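N2152 (Neocallimastix frontalis, PDB 5U22) probably hydrolyses rare arabinosyl-containing glycosides, as a polyspecific family 39 glycoside hydrolase that joins a TIM barrel to a beta sandwich. Local coordinates at residues S216-V221 against A262-R267; E255-S260 against I376-K381; F268-V273 against V319-E324; G347-G352 against T410-G415. All blocks are in the same frame, centred on the assembly; numbering follows the deposited sequence.

Interaction 1. Residues S216-V221 against A262-R267; sequences SGIDGV and ARFIGR
Arg263 and Ile218 begin a contact inside the TIM barrel domain, where helix 258-270 packs against the loop that leads from strand 209-212 into helix 221-235. The methyl CD1 of Ile218 touches Arg263 CB at 3.5 Å. The arginine chain then bends at chi3 (-58°) and brings its guanidinium round, so that CD1 also lies above one face, near the rim, while Ile218 CG2 sits 3.7 Å from Arg263 NH1. The nitrogens of this group are engaged beyond the contact: NH2 in a salt bridge to Asp249, NH1 on the carbonyl of Lys327. Phe264 offers a ring face to the same methyl. Ile218 CD1 stands almost over the ring centre, 3.6 Å from the Phe264 centroid and 14° off its normal, a CH-pi contact. Ile218 reaches this place because CG1 is anti to its backbone N (chi1 -161°) and the chain runs on straight between arginine and phenylalanine. Val221 CG2 adds a looser touch, 4.3 Å from Phe264 CE1; a type I turn from Ile218 to Val221 sets both side chains toward the helix. One turn after Arg263, Arg267 ties its guanidinium to Asp330 and to the carbonyl of Ser326. Its edge faces Ile218 O; a water lies 3.0 Å from Ile218 O, to which it can donate, and accepts weakly from Arg267 NH1.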
loop_
_atom_site.group_PDB
_atom_site.type_symbol
_atom_site.label_atom_id
_atom_site.label_comp_id
_atom_site.label_asym_id
_atom_site.label_seq_id
_atom_site.Cartn_x
_atom_site.Cartn_y
_atom_site.Cartn_z
ATOM N N SER A 216 8.971 9.506 -3.858
ATOM C CA SER A 216 10.067 10.322 -4.367
ATOM C C SER A 216 10.734 9.733 -5.597
ATOM O O SER A 216 11.701 10.316 -6.089
ATOM C CB SER A 216 11.134 10.506 -3.279
ATOM O OG SER A 216 10.585 11.095 -2.126
ATOM N N GLY A 217 10.253 8.597 -6.098
ATOM C CA GLY A 217 10.915 7.886 -7.179
ATOM C C GLY A 217 10.979 6.410 -6.857
ATOM O O GLY A 217 11.458 6.022 -5.788
ATOM N N ILE A 218 10.496 5.568 -7.768
ATOM C CA ILE A 218 10.306 4.161 -7.426
ATOM C C ILE A 218 11.599 3.345 -7.502
ATOM O O ILE A 218 11.683 2.279 -6.879
ATOM C CB ILE A 218 9.219 3.567 -8.338
ATOM C CG1 ILE A 218 8.662 2.277 -7.720
ATOM C CG2 ILE A 218 9.778 3.337 -9.746
ATOM C CD1 ILE A 218 7.527 1.647 -8.496
ATOM N N ASP A 219 12.616 3.831 -8.222
ATOM C CA ASP A 219 13.812 3.030 -8.495
ATOM C C ASP A 219 14.404 2.417 -7.226
ATOM O O ASP A 219 14.808 1.244 -7.223
ATOM C CB ASP A 219 14.875 3.889 -9.194
ATOM C CG ASP A 219 14.382 4.510 -10.484
ATOM O OD1 ASP A 219 13.494 5.392 -10.439
ATOM O OD2 ASP A 219 14.902 4.131 -11.548
ATOM N N GLY A 220 14.486 3.198 -6.145
ATOM C CA GLY A 220 15.171 2.779 -4.935
ATOM C C GLY A 220 14.328 2.059 -3.906
ATOM O O GLY A 220 14.847 1.685 -2.847
ATOM N N VAL A 221 13.043 1.841 -4.200
ATOM C CA VAL A 221 12.120 1.296 -3.206
ATOM C C VAL A 221 12.614 -0.046 -2.674
ATOM O O VAL A 221 12.694 -0.258 -1.462
ATOM C CB VAL A 221 10.704 1.180 -3.798
ATOM C CG1 VAL A 221 9.829 0.281 -2.909
ATOM C CG2 VAL A 221 10.088 2.581 -3.957
ATOM N N ALA A 262 1.263 -1.450 -10.449
ATOM C CA ALA A 262 1.699 -2.842 -10.511
ATOM C C ALA A 262 3.090 -3.028 -9.919
ATOM O O ALA A 262 3.381 -4.068 -9.322
ATOM C CB ALA A 262 1.691 -3.330 -11.958
ATOM N N ARG A 263 3.964 -2.037 -10.082
ATOM C CA ARG A 263 5.338 -2.184 -9.613
ATOM C C ARG A 263 5.422 -2.087 -8.098
ATOM O O ARG A 263 6.185 -2.826 -7.467
ATOM C CB ARG A 263 6.226 -1.126 -10.260
ATOM C CG ARG A 263 6.139 -1.079 -11.775
ATOM C CD ARG A 263 6.754 0.238 -12.310
ATOM N NE ARG A 263 6.113 1.437 -11.760
ATOM C CZ ARG A 263 6.546 2.670 -11.985
ATOM N NH1 ARG A 263 7.617 2.858 -12.754
ATOM N NH2 ARG A 263 5.911 3.715 -11.444
ATOM N N PHE A 264 4.662 -1.170 -7.496
ATOM C CA PHE A 264 4.629 -1.086 -6.037
ATOM C C PHE A 264 4.037 -2.354 -5.442
ATOM O O PHE A 264 4.555 -2.911 -4.465
ATOM C CB PHE A 264 3.806 0.125 -5.597
ATOM C CG PHE A 264 4.470 1.459 -5.864
ATOM C CD1 PHE A 264 5.398 1.976 -4.973
ATOM C CD2 PHE A 264 4.156 2.196 -6.995
ATOM C CE1 PHE A 264 6.006 3.196 -5.199
ATOM C CE2 PHE A 264 4.763 3.430 -7.237
ATOM C CZ PHE A 264 5.691 3.931 -6.338
ATOM N N ILE A 265 2.937 -2.818 -6.025
ATOM C CA ILE A 265 2.320 -4.054 -5.564
ATOM C C ILE A 265 3.315 -5.205 -5.647
ATOM O O ILE A 265 3.526 -5.937 -4.673
ATOM C CB ILE A 265 1.046 -4.340 -6.377
ATOM C CG1 ILE A 265 -0.058 -3.344 -6.009
ATOM C CG2 ILE A 265 0.596 -5.780 -6.176
ATOM C CD1 ILE A 265 -1.222 -3.312 -6.994
ATOM N N GLY A 266 3.948 -5.379 -6.807
ATOM C CA GLY A 266 4.897 -6.471 -6.952
ATOM C C GLY A 266 6.024 -6.412 -5.938
ATOM O O GLY A 266 6.367 -7.421 -5.315
ATOM N N ARG A 267 6.590 -5.219 -5.728
ATOM C CA ARG A 267 7.758 -5.115 -4.858
ATOM C C ARG A 267 7.370 -5.185 -3.388
ATOM O O ARG A 267 8.059 -5.843 -2.603
ATOM C CB ARG A 267 8.537 -3.835 -5.191
ATOM C CG ARG A 267 9.173 -3.909 -6.578
ATOM C CD ARG A 267 9.582 -2.558 -7.154
ATOM N NE ARG A 267 9.712 -2.645 -8.610
ATOM C CZ ARG A 267 10.199 -1.682 -9.386
ATOM N NH1 ARG A 267 10.624 -0.541 -8.848
ATOM N NH2 ARG A 267 10.258 -1.861 -10.705
HETATM O O HOH W 1 12.498 -0.563 -6.454
#

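Interaction 2. Residues E255-S260 against I376-K381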
loop_
_atom_site.group_PDB
_atom_site.type_symbol
_atom_site.label_atom_id
_atom_site.label_comp_id
_atom_site.label_asym_id
_atom_site.label_seq_id
_atom_site.Cartn_x
_atom_site.Cartn_y
_atom_site.Cartn_z
ATOM N N GLU A 255 -0.736 8.667 -9.612
ATOM C CA GLU A 255 -1.426 8.105 -8.460
ATOM C C GLU A 255 -2.614 7.281 -8.939
ATOM O O GLU A 255 -3.411 7.739 -9.762
ATOM C CB GLU A 255 -1.894 9.235 -7.529
ATOM C CG GLU A 255 -2.387 8.785 -6.161
ATOM C CD GLU A 255 -2.901 9.946 -5.332
ATOM O OE1 GLU A 255 -4.129 10.213 -5.372
ATOM O OE2 GLU A 255 -2.065 10.614 -4.678
ATOM N N GLY A 256 -2.706 6.043 -8.461
ATOM C CA GLY A 256 -3.792 5.198 -8.919
ATOM C C GLY A 256 -3.701 4.695 -10.347
ATOM O O GLY A 256 -4.659 4.082 -10.828
ATOM N N GLN A 257 -2.597 4.919 -11.049
ATOM C CA GLN A 257 -2.491 4.395 -12.413
ATOM C C GLN A 257 -2.174 2.905 -12.380
ATOM O O GLN A 257 -1.271 2.488 -11.644
ATOM C CB GLN A 257 -1.400 5.134 -13.196
ATOM C CG GLN A 257 -1.245 4.656 -14.650
ATOM C CD GLN A 257 0.119 4.975 -15.221
ATOM O OE1 GLN A 257 1.124 4.410 -14.790
ATOM N NE2 GLN A 257 0.168 5.893 -16.195
ATOM N N PRO A 258 -2.863 2.079 -13.179
ATOM C CA PRO A 258 -2.575 0.629 -13.152
ATOM C C PRO A 258 -1.114 0.270 -13.403
ATOM O O PRO A 258 -0.532 -0.498 -12.631
ATOM C CB PRO A 258 -3.496 0.074 -14.249
ATOM C CG PRO A 258 -4.616 1.101 -14.369
ATOM C CD PRO A 258 -3.931 2.425 -14.132
ATOM N N GLY A 259 -0.504 0.803 -14.462
ATOM C CA GLY A 259 0.864 0.422 -14.784
ATOM C C GLY A 259 1.840 0.754 -13.672
ATOM O O GLY A 259 2.606 -0.101 -13.219
ATOM N N SER A 260 1.809 1.997 -13.200
ATOM C CA SER A 260 2.694 2.385 -12.108
ATOM C C SER A 260 2.448 1.522 -10.879
ATOM O O SER A 260 3.394 1.005 -10.265
ATOM C CB SER A 260 2.487 3.857 -11.771
ATOM O OG SER A 260 3.153 4.165 -10.562
ATOM N N ILE A 376 -6.360 -3.349 -18.628
ATOM C CA ILE A 376 -7.159 -2.208 -18.210
ATOM C C ILE A 376 -6.396 -0.973 -18.660
ATOM O O ILE A 376 -5.257 -0.748 -18.234
ATOM C CB ILE A 376 -7.435 -2.203 -16.698
ATOM C CG1 ILE A 376 -8.269 -0.978 -16.320
ATOM C CG2 ILE A 376 -6.137 -2.295 -15.854
ATOM C CD1 ILE A 376 -9.698 -1.086 -16.811
ATOM N N ASP A 377 -6.986 -0.209 -19.572
ATOM C CA ASP A 377 -6.277 0.932 -20.127
ATOM C C ASP A 377 -6.514 2.172 -19.274
ATOM O O ASP A 377 -7.517 2.295 -18.567
ATOM C CB ASP A 377 -6.705 1.200 -21.574
ATOM C CG ASP A 377 -6.252 0.112 -22.526
ATOM O OD1 ASP A 377 -5.238 -0.557 -22.230
ATOM O OD2 ASP A 377 -6.911 -0.074 -23.568
ATOM N N TRP A 378 -5.578 3.111 -19.369
ATOM C CA TRP A 378 -5.603 4.324 -18.563
ATOM C C TRP A 378 -5.344 5.530 -19.448
ATOM O O TRP A 378 -4.435 5.497 -20.283
ATOM C CB TRP A 378 -4.547 4.221 -17.465
ATOM C CG TRP A 378 -4.246 5.448 -16.691
ATOM C CD1 TRP A 378 -4.758 5.792 -15.471
ATOM C CD2 TRP A 378 -3.299 6.471 -17.033
ATOM N NE1 TRP A 378 -4.196 6.975 -15.039
ATOM C CE2 TRP A 378 -3.301 7.410 -15.979
ATOM C CE3 TRP A 378 -2.460 6.690 -18.127
ATOM C CZ2 TRP A 378 -2.500 8.546 -15.994
ATOM C CZ3 TRP A 378 -1.661 7.822 -18.136
ATOM C CH2 TRP A 378 -1.692 8.736 -17.080
ATOM N N LYS A 379 -6.158 6.577 -19.279
ATOM C CA LYS A 379 -5.945 7.886 -19.890
ATOM C C LYS A 379 -5.496 8.925 -18.878
ATOM O O LYS A 379 -4.557 9.688 -19.134
ATOM C CB LYS A 379 -7.235 8.369 -20.572
ATOM C CG LYS A 379 -7.725 7.476 -21.696
ATOM C CD LYS A 379 -7.569 8.148 -23.041
ATOM C CE LYS A 379 -8.025 7.228 -24.160
ATOM N NZ LYS A 379 -9.349 6.593 -23.855
ATOM N N SER A 380 -6.162 8.981 -17.729
ATOM C CA SER A 380 -5.782 9.864 -16.638
ATOM C C SER A 380 -6.525 9.404 -15.394
ATOM O O SER A 380 -7.478 8.621 -15.470
ATOM C CB SER A 380 -6.117 11.328 -16.943
ATOM O OG SER A 380 -7.499 11.554 -16.747
ATOM N N LYS A 381 -6.084 9.918 -14.247
ATOM C CA LYS A 381 -6.715 9.586 -12.976
ATOM C C LYS A 381 -8.177 10.021 -12.920
ATOM O O LYS A 381 -8.947 9.460 -12.127
ATOM C CB LYS A 381 -5.933 10.238 -11.832
ATOM C CG LYS A 381 -6.231 11.727 -11.688
ATOM C CD LYS A 381 -5.357 12.418 -10.652
ATOM C CE LYS A 381 -5.842 13.845 -10.357
ATOM N NZ LYS A 381 -7.166 13.907 -9.657
HETATM O O HOH W 2 -3.280 8.009 -12.586
#
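The indole NE1 of Trp378 donates to a water at 2.8 Å, and that water donates in turn to Glu255 O, also at 2.8 Å, tying the loop after strand 368-376 to the turn before helix 258-270. The main contact is made by Gln257 against the indole. With its CG anti to the backbone N (chi1 -179°), the chain rises over one face: Gln257 CG stands 3.5 Å from the centroid of the Trp378 five-membered ring, barely off the normal, and NE2 follows over the benzene part, 3.3 Å from Trp378 CZ3. The amide stands nearly upright on the indole, the planes 88° apart. Gln257 OE1 is used differently, taking the N-H of Ser260 at 3.0 Å on a lone pair in the carbonyl plane, a bond that fixes the amide's rotation. Pro258 continues the apolar surface, its CD 3.7 Å from Trp378 CD1 and its CB 3.9 Å from Ile376 CG2, with Ala301 and Phe305 of helix 301-310 beside it. Glu255 turns its carboxylate elsewhere, to Ser291, Thr279 and the backbone N of Trp281. The whole is an N-capped barrel helix, its first turn packed against a loop of the beta sandwich, at the junction of the two domains.

Interaction 3. Residues F268-V273 against V319-E324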
loop_
_atom_site.group_PDB
_atom_site.type_symbol
_atom_site.label_atom_id
_atom_site.label_comp_id
_atom_site.label_asym_id
_atom_site.label_seq_id
_atom_site.Cartn_x
_atom_site.Cartn_y
_atom_site.Cartn_z
ATOM N N PHE A 268 6.256 -4.554 -2.998
ATOM C CA PHE A 268 5.755 -4.723 -1.632
ATOM C C PHE A 268 5.513 -6.192 -1.314
ATOM O O PHE A 268 5.861 -6.668 -0.225
ATOM C CB PHE A 268 4.457 -3.934 -1.422
ATOM C CG PHE A 268 4.631 -2.434 -1.402
ATOM C CD1 PHE A 268 5.855 -1.848 -1.680
ATOM C CD2 PHE A 268 3.552 -1.615 -1.102
ATOM C CE1 PHE A 268 6.003 -0.464 -1.676
ATOM C CE2 PHE A 268 3.696 -0.236 -1.074
ATOM C CZ PHE A 268 4.931 0.344 -1.372
ATOM N N GLU A 269 4.895 -6.926 -2.244
ATOM C CA GLU A 269 4.665 -8.345 -2.000
ATOM C C GLU A 269 5.982 -9.107 -1.947
ATOM O O GLU A 269 6.154 -10.004 -1.115
ATOM C CB GLU A 269 3.752 -8.929 -3.074
ATOM C CG GLU A 269 2.314 -8.390 -3.048
ATOM C CD GLU A 269 1.465 -8.969 -1.914
ATOM O OE1 GLU A 269 1.930 -9.907 -1.210
ATOM O OE2 GLU A 269 0.333 -8.472 -1.737
ATOM N N ARG A 270 6.932 -8.751 -2.812
ATOM C CA ARG A 270 8.213 -9.454 -2.841
ATOM C C ARG A 270 8.938 -9.351 -1.505
ATOM O O ARG A 270 9.593 -10.304 -1.067
ATOM C CB ARG A 270 9.079 -8.893 -3.969
ATOM C CG ARG A 270 10.462 -9.512 -4.095
ATOM C CD ARG A 270 11.110 -9.114 -5.439
ATOM N NE ARG A 270 10.239 -9.427 -6.580
ATOM C CZ ARG A 270 9.774 -8.519 -7.441
ATOM N NH1 ARG A 270 10.108 -7.233 -7.327
ATOM N NH2 ARG A 270 8.975 -8.894 -8.425
ATOM N N TYR A 271 8.826 -8.209 -0.836
ATOM C CA TYR A 271 9.532 -7.977 0.417
ATOM C C TYR A 271 8.628 -8.126 1.634
ATOM O O TYR A 271 9.030 -7.769 2.748
ATOM C CB TYR A 271 10.212 -6.604 0.383
ATOM C CG TYR A 271 11.412 -6.625 -0.542
ATOM C CD1 TYR A 271 12.648 -7.053 -0.081
ATOM C CD2 TYR A 271 11.294 -6.278 -1.885
ATOM C CE1 TYR A 271 13.753 -7.098 -0.925
ATOM C CE2 TYR A 271 12.385 -6.330 -2.734
ATOM C CZ TYR A 271 13.610 -6.737 -2.248
ATOM O OH TYR A 271 14.692 -6.791 -3.090
ATOM N N LYS A 272 7.427 -8.668 1.447
ATOM C CA LYS A 272 6.531 -9.006 2.554
ATOM C C LYS A 272 6.186 -7.776 3.388
ATOM O O LYS A 272 6.104 -7.828 4.618
ATOM C CB LYS A 272 7.120 -10.121 3.413
ATOM C CG LYS A 272 7.368 -11.402 2.607
ATOM C CD LYS A 272 7.850 -12.554 3.479
ATOM C CE LYS A 272 9.152 -13.124 2.953
ATOM N N VAL A 273 5.974 -6.656 2.701
ATOM C CA VAL A 273 5.476 -5.458 3.364
ATOM C C VAL A 273 4.140 -5.771 4.022
ATOM O O VAL A 273 3.288 -6.463 3.453
ATOM C CB VAL A 273 5.361 -4.315 2.345
ATOM C CG1 VAL A 273 4.494 -3.184 2.886
ATOM C CG2 VAL A 273 6.747 -3.800 2.008
ATOM N N VAL A 319 7.892 -13.503 -8.555
ATOM C CA VAL A 319 7.907 -12.944 -9.897
ATOM C C VAL A 319 9.297 -12.380 -10.121
ATOM O O VAL A 319 9.781 -11.590 -9.301
ATOM C CB VAL A 319 6.853 -11.833 -10.070
ATOM C CG1 VAL A 319 7.015 -11.159 -11.436
ATOM C CG2 VAL A 319 5.434 -12.394 -9.902
ATOM N N SER A 320 9.932 -12.772 -11.222
ATOM C CA SER A 320 11.233 -12.207 -11.546
ATOM C C SER A 320 11.063 -11.223 -12.693
ATOM O O SER A 320 10.745 -11.643 -13.820
ATOM C CB SER A 320 12.232 -13.299 -11.916
ATOM O OG SER A 320 13.447 -12.725 -12.376
ATOM N N PRO A 321 11.253 -9.930 -12.463
ATOM C CA PRO A 321 10.959 -8.931 -13.489
ATOM C C PRO A 321 12.233 -8.479 -14.180
ATOM O O PRO A 321 13.330 -8.940 -13.833
ATOM C CB PRO A 321 10.340 -7.795 -12.670
ATOM C CG PRO A 321 11.157 -7.834 -11.401
ATOM C CD PRO A 321 11.528 -9.295 -11.160
ATOM N N PRO A 322 12.139 -7.585 -15.170
ATOM C CA PRO A 322 13.379 -7.123 -15.834
ATOM C C PRO A 322 14.404 -6.527 -14.880
ATOM O O PRO A 322 15.592 -6.877 -14.963
ATOM C CB PRO A 322 12.851 -6.104 -16.848
ATOM C CG PRO A 322 11.506 -6.648 -17.225
ATOM C CD PRO A 322 10.937 -7.163 -15.917
ATOM N N ASN A 323 13.979 -5.647 -13.966
ATOM C CA ASN A 323 14.878 -5.029 -12.996
ATOM C C ASN A 323 14.065 -4.317 -11.923
ATOM O O ASN A 323 13.566 -3.210 -12.159
ATOM C CB ASN A 323 15.822 -4.031 -13.682
ATOM C CG ASN A 323 16.784 -3.356 -12.700
ATOM O OD1 ASN A 323 16.854 -3.720 -11.532
ATOM N ND2 ASN A 323 17.534 -2.377 -13.185
ATOM N N GLU A 324 13.901 -4.945 -10.757
ATOM C CA GLU A 324 13.089 -4.340 -9.706
ATOM C C GLU A 324 13.735 -3.103 -9.100
ATOM O O GLU A 324 13.077 -2.388 -8.339
ATOM C CB GLU A 324 12.806 -5.345 -8.591
ATOM C CG GLU A 324 14.025 -5.662 -7.725
ATOM C CD GLU A 324 13.626 -6.099 -6.326
ATOM O OE1 GLU A 324 12.422 -5.968 -5.990
ATOM O OE2 GLU A 324 14.507 -6.572 -5.569
HETATM O O HOH W 3 8.286 -11.560 -6.353
#
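Arg270 and Tyr271, at the C-terminal end of barrel helix 258-270, share the carboxylate of Glu324, which lies in the loop following strand 315-320 of the beta sandwich. With CG anti to the backbone N (chi1 179°) and a bend at chi3 (-53°), Arg270 carries its guanidinium out to the strand and to Glu324. Arg270 NH1 forms a salt bridge to Glu324 OE1 at 3.0 Å, arriving from above the carboxylate plane, the two flat groups 79° apart. Tyr271 OH makes a very short hydrogen bond to Glu324 OE2, 2.5 Å, with ring and carboxylate nearly coplanar. Arg270 NH2 also donates to Val319 O at 2.9 Å, from above the carbonyl plane, and Pro321 CD rests over a guanidinium face. A water bridges Arg270 NE to Val319 N. Farther out, Asp330 forms a salt bridge with Arg270 NH2, while Ser222 and Arg226 of helix 221-235 bond Glu324 OE1 and Tyr271 OH. Cut back to an alanine, this arginine would probably leave Glu324 OE1 and Asp330 without a charged mate and Val319 O without this donor. The helix ends at Arg270, and a Schellman motif with Lys272 at C-prime closes it: Val273 N bonds Phe268 O at 2.9 Å.

Interaction 4. Residues G347-G352 against T410-G415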
loop_
_atom_site.group_PDB
_atom_site.type_symbol
_atom_site.label_atom_id
_atom_site.label_comp_id
_atom_site.label_asym_id
_atom_site.label_seq_id
_atom_site.Cartn_x
_atom_site.Cartn_y
_atom_site.Cartn_z
ATOM N N GLY A 347 2.488 -4.537 -14.847
ATOM C CA GLY A 347 2.386 -3.291 -15.574
ATOM C C GLY A 347 3.573 -2.403 -15.301
ATOM O O GLY A 347 4.311 -2.631 -14.336
ATOM N N GLY A 348 3.769 -1.395 -16.137
ATOM C CA GLY A 348 4.873 -0.477 -15.983
ATOM C C GLY A 348 5.716 -0.356 -17.237
ATOM O O GLY A 348 5.555 -1.117 -18.203
ATOM N N PRO A 349 6.639 0.635 -17.240
ATOM C CA PRO A 349 7.573 0.817 -18.363
ATOM C C PRO A 349 8.119 -0.492 -18.915
ATOM O O PRO A 349 8.587 -1.355 -18.164
ATOM C CB PRO A 349 8.683 1.676 -17.741
ATOM C CG PRO A 349 7.912 2.537 -16.738
ATOM C CD PRO A 349 6.846 1.634 -16.174
ATOM N N ASN A 350 8.037 -0.665 -20.231
ATOM C CA ASN A 350 8.462 -1.916 -20.845
ATOM C C ASN A 350 8.783 -1.660 -22.311
ATOM O O ASN A 350 8.537 -0.572 -22.843
ATOM C CB ASN A 350 7.384 -3.001 -20.694
ATOM C CG ASN A 350 6.111 -2.667 -21.443
ATOM O OD1 ASN A 350 6.033 -2.828 -22.662
ATOM N ND2 ASN A 350 5.100 -2.203 -20.714
ATOM N N ASP A 351 9.319 -2.692 -22.966
ATOM C CA ASP A 351 9.867 -2.537 -24.308
ATOM C C ASP A 351 8.827 -2.676 -25.418
ATOM O O ASP A 351 9.192 -2.621 -26.602
ATOM C CB ASP A 351 11.014 -3.534 -24.521
ATOM C CG ASP A 351 12.309 -3.066 -23.888
ATOM O OD1 ASP A 351 12.382 -1.882 -23.479
ATOM O OD2 ASP A 351 13.268 -3.865 -23.828
ATOM N N GLY A 352 7.551 -2.834 -25.076
ATOM C CA GLY A 352 6.478 -2.831 -26.047
ATOM C C GLY A 352 5.993 -4.208 -26.436
ATOM O O GLY A 352 4.984 -4.314 -27.147
ATOM N N THR A 410 2.330 -3.572 -26.072
ATOM C CA THR A 410 2.083 -3.173 -24.697
ATOM C C THR A 410 2.592 -1.761 -24.456
ATOM O O THR A 410 3.455 -1.253 -25.175
ATOM C CB THR A 410 2.755 -4.136 -23.720
ATOM O OG1 THR A 410 4.137 -4.285 -24.078
ATOM C CG2 THR A 410 2.066 -5.504 -23.757
ATOM N N ASN A 411 2.046 -1.127 -23.423
ATOM C CA ASN A 411 2.438 0.222 -23.046
ATOM C C ASN A 411 2.765 0.248 -21.558
ATOM O O ASN A 411 2.649 -0.762 -20.855
ATOM C CB ASN A 411 1.339 1.229 -23.393
ATOM C CG ASN A 411 0.066 0.967 -22.639
ATOM O OD1 ASN A 411 -0.012 1.239 -21.440
ATOM N ND2 ASN A 411 -0.949 0.452 -23.332
ATOM N N ALA A 412 3.170 1.423 -21.068
ATOM C CA ALA A 412 3.632 1.560 -19.691
ATOM C C ALA A 412 2.538 1.949 -18.708
ATOM O O ALA A 412 2.790 1.944 -17.498
ATOM C CB ALA A 412 4.758 2.603 -19.611
ATOM N N SER A 413 1.343 2.301 -19.180
ATOM C CA SER A 413 0.297 2.810 -18.302
ATOM C C SER A 413 -0.833 1.824 -18.051
ATOM O O SER A 413 -1.464 1.882 -16.988
ATOM C CB SER A 413 -0.286 4.106 -18.878
ATOM O OG SER A 413 -0.858 3.881 -20.156
ATOM N N SER A 414 -1.092 0.924 -18.992
ATOM C CA SER A 414 -2.101 -0.115 -18.813
ATOM C C SER A 414 -1.711 -1.079 -17.693
ATOM O O SER A 414 -0.530 -1.267 -17.377
ATOM C CB SER A 414 -2.275 -0.909 -20.112
ATOM O OG SER A 414 -2.884 -0.138 -21.138
ATOM N N GLY A 415 -2.721 -1.709 -17.103
ATOM C CA GLY A 415 -2.512 -2.857 -16.232
ATOM C C GLY A 415 -2.854 -4.123 -17.003
ATOM O O GLY A 415 -3.764 -4.126 -17.830
HETATM O O HOH W 4 2.050 -1.337 -18.248
#
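Asn350 reaches across to Thr410 and Asn411 with both ends of its amide, and here the contact is tightest. Its OD1 accepts from Thr410 OG1 at 2.8 Å, the hydroxyl standing above the carbonyl plane, while its ND2 donates to Asn411 O at 2.8 Å with that oxygen in the amide plane. Two bonds within its own loop hold the amide: OD1 takes Gly352 N, closing an Asx turn, and ND2 gives its second hydrogen to Gly348 O. A chi1 of 65° places CG between the backbone N and the carbonyl carbon, folding the amide back over its loop. With a leucine here, Thr410 OG1 and Gly352 N would probably lose their acceptor and Asn411 O and Gly348 O a donor, and the turn would be freer to shift. The loops join strands 341-347 to 353-359 and 403-408 to 415-422 of the beta sandwich. Thr410 N also bonds Gly352 O at 3.0 Å. Asn411 OD1 forms a second Asx turn by accepting from Ser413 N. A water binds Gly348 N, Asn411 O and Ser414 O, each at 2.7 Å. By contrast, the more exposed side is plain apolar packing: Ala412 CB rests 3.6 Å from Pro349 CA and 4.1 Å from Pro349 CD.

Helix 258-270 carries interactions 1, 2 and 3: its start is capped in interaction 2, its middle packs in interaction 1, and its end is bound in interaction 3. Interactions 1 and 3 have centres 9 Å apart and touch where Arg267 NH1 comes 3.1 Å from Glu324 O. Interaction 4 lies farther into the sandwich, 11 Å from interaction 2 between centres; Asp377 OD1 and Ser414 OG, 2.6 Å apart, probably hydrogen-bond between these two. Interaction 1 also touches interaction 4, where Arg263 CG lies 3.5 Å from Gly347 O. A bound buffer molecule, BTB, probably marks the barrel's substrate pocket, about 5 Å from the Glu255 side chain of interaction 2 and about 12 Å from that of Phe264 in interaction 1.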